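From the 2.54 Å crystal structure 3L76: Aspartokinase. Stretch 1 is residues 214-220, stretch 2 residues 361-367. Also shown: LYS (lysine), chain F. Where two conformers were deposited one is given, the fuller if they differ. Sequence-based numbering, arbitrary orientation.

Stretch 1, residues 214-220: HPRAVEI
Stretch 2, residues 361-367: AGAGMIG

A helix can grip a distant loop with very few atoms when small residues on the loop let the backbone come close, and this pair of stretches from aspartokinase, at least 143 residues apart wherever they touch, is a compact example. The contact buries 261 Å², both sides summed.

His 214 (phi/psi -95/122, chi1 m) is the N-cap residue and does not touch the other stretch. Its carbonyl O starts the helix, accepting from Ala 217 N at 2.8 Å and, weakly, from Val 218 N at 3.4 Å. From Pro 215 to Ile 220 the backbone is helical (phi -46 to -77, psi -33 to -45), with Glu 219 N to Pro 215 O and Ile 220 N to Arg 216 O both at 3.0 Å. Proline suits the first turn, where its missing amide proton costs no helical hydrogen bond. Its CA-to-CB bond points toward the loop, and the ring is C-gamma exo: CB lies 3.8 Å from Ala 363 CB, and CG packs 3.9 Å from CD1 of Ile 366, whose CA-to-CB bond also points toward the helix (chi1 m, chi2 t).

Arg 216 sets the register, its CA 5.4 Å from the CA of Ala 363. The CA-to-CB bond points sideways, but the chain (chi1 t, chi2 120°, chi3 28°, chi4 -168°) brings its end nearer, laying one guanidinium face over Gly 364 CA, with NH2 3.6 Å from that atom. Glycine fits here because an ideal CB would stand 2.9 Å from Arg 216 NH1, a clash. A water adds a bridge, accepting from Arg 216 NH2 at 2.6 Å and donating to Gly 364 O at 3.0 Å.

The CA-to-CB bond points away from the loop in Ala 217 and sideways in Val 218 (chi1 p); both residues are buried without touching it. One turn beyond Pro 215, the CA-to-CB bond of Glu 219 again points toward the loop, and the chain is extended through chi1 t and chi2 t with chi3 at -85°. Its OE1 accepts the one direct hydrogen bond across the contact, from Ala 363 N, at 3.0 Å and a nearly straight 163°. A second water accepts from Gly 364 N at 2.7 Å and lies 3.1 Å from Glu 219 OE2, to which it can donate. Ile 220 (chi1 m, chi2 t) ends the stretch out of reach.

The two loop amides lie in a 3-10 segment, 363-365, entered from Gly 362 (168/130) and running through Ala 363 (-58/-33), Gly 364 (-68/1) and Met 365 (-98/-20) to Ile 366 (-53/116). Ile 366 N bonds to Ala 363 O at 3.2 Å. The CA-to-CB bond of Ala 363 points toward the helix, and its small methyl suits the close approach, with CB 3.9 Å from Arg 216 N.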

# COMPACT_ATOMS: atom_id res chain seq x y z
N HIS A 214 -3.45 17.36 16.61
CA HIS A 214 -4.38 16.49 17.29
C HIS A 214 -4.19 16.51 18.80
O HIS A 214 -3.10 16.25 19.32
CB HIS A 214 -4.32 15.07 16.70
CG HIS A 214 -4.97 14.96 15.35
ND1 HIS A 214 -4.30 15.20 14.17
CD2 HIS A 214 -6.25 14.65 15.01
CE1 HIS A 214 -5.13 15.04 13.16
NE2 HIS A 214 -6.32 14.70 13.64
N PRO A 215 -5.26 16.86 19.53
CA PRO A 215 -5.24 16.95 20.99
C PRO A 215 -4.55 15.78 21.69
O PRO A 215 -3.81 16.01 22.66
CB PRO A 215 -6.73 17.03 21.36
CG PRO A 215 -7.32 17.76 20.22
CD PRO A 215 -6.57 17.29 18.98
N ARG A 216 -4.77 14.55 21.21
CA ARG A 216 -4.19 13.36 21.84
C ARG A 216 -2.67 13.44 21.88
O ARG A 216 -2.03 12.95 22.82
CB ARG A 216 -4.64 12.08 21.13
CG ARG A 216 -3.99 10.79 21.66
CD ARG A 216 -5.03 9.82 22.20
NE ARG A 216 -6.31 10.00 21.52
CZ ARG A 216 -7.46 9.46 21.92
NH1 ARG A 216 -7.51 8.69 22.99
NH2 ARG A 216 -8.57 9.70 21.23
N ALA A 217 -2.10 14.08 20.87
CA ALA A 217 -0.65 14.20 20.75
C ALA A 217 -0.06 15.26 21.69
O ALA A 217 1.00 15.06 22.31
CB ALA A 217 -0.27 14.48 19.31
N VAL A 218 -0.74 16.40 21.80
CA VAL A 218 -0.29 17.41 22.75
C VAL A 218 -0.38 16.87 24.18
O VAL A 218 0.46 17.19 25.02
CB VAL A 218 -1.01 18.77 22.56
CG1 VAL A 218 -2.46 18.56 22.27
CG2 VAL A 218 -0.84 19.63 23.79
N GLU A 219 -1.37 16.01 24.43
CA GLU A 219 -1.54 15.38 25.74
C GLU A 219 -0.46 14.33 26.03
O GLU A 219 -0.05 14.15 27.18
CB GLU A 219 -2.94 14.78 25.86
CG GLU A 219 -3.17 13.92 27.11
CD GLU A 219 -4.61 13.47 27.21
OE1 GLU A 219 -5.45 14.24 27.74
OE2 GLU A 219 -4.90 12.35 26.73
N ILE A 220 -0.01 13.63 25.00
CA ILE A 220 1.08 12.68 25.18
C ILE A 220 2.35 13.46 25.47
O ILE A 220 3.07 13.13 26.41
CB ILE A 220 1.24 11.75 23.97
CG1 ILE A 220 0.13 10.70 23.97
CG2 ILE A 220 2.58 11.03 24.02
CD1 ILE A 220 -0.09 10.08 22.62
N ALA A 361 -10.79 13.79 33.01
CA ALA A 361 -10.11 14.69 32.09
C ALA A 361 -9.49 13.88 30.98
O ALA A 361 -9.03 12.76 31.21
CB ALA A 361 -9.06 15.47 32.85
N GLY A 362 -9.48 14.42 29.77
CA GLY A 362 -8.96 13.67 28.64
C GLY A 362 -9.26 14.24 27.27
O GLY A 362 -10.41 14.57 26.95
N ALA A 363 -8.20 14.36 26.47
CA ALA A 363 -8.31 14.81 25.09
C ALA A 363 -9.24 13.92 24.26
O ALA A 363 -9.95 14.40 23.37
CB ALA A 363 -6.95 14.89 24.47
N GLY A 364 -9.26 12.64 24.58
CA GLY A 364 -10.02 11.65 23.84
C GLY A 364 -11.52 11.78 23.93
O GLY A 364 -12.24 10.97 23.35
N MET A 365 -12.00 12.78 24.66
CA MET A 365 -13.44 12.94 24.86
C MET A 365 -13.97 13.97 23.88
O MET A 365 -15.16 14.02 23.61
CB MET A 365 -13.77 13.33 26.31
CG MET A 365 -13.52 14.81 26.65
SD MET A 365 -14.16 15.39 28.25
CE MET A 365 -13.32 14.30 29.41
N ILE A 366 -13.08 14.80 23.35
CA ILE A 366 -13.45 15.77 22.32
C ILE A 366 -14.16 15.10 21.13
O ILE A 366 -13.58 14.28 20.44
CB ILE A 366 -12.22 16.53 21.81
CG1 ILE A 366 -11.45 17.16 22.98
CG2 ILE A 366 -12.62 17.58 20.77
CD1 ILE A 366 -10.41 18.16 22.57
N GLY A 367 -15.42 15.45 20.91
CA GLY A 367 -16.16 14.95 19.77
C GLY A 367 -16.64 13.52 19.91
O GLY A 367 -17.32 12.99 19.04
N LYS F . -18.32 14.89 23.79
CA LYS F . -18.43 14.17 25.06
C LYS F . -19.67 13.29 25.16
O LYS F . -20.64 13.49 24.39
CB LYS F . -18.38 15.15 26.25
CG LYS F . -17.05 15.88 26.38
CD LYS F . -17.14 17.13 27.26
CE LYS F . -17.61 18.33 26.46
NZ LYS F . -16.60 19.43 26.43
OXT LYS F . -19.69 12.37 26.02
O HOH W 1 -10.86 8.74 21.85
O HOH W 2 -7.72 11.21 26.26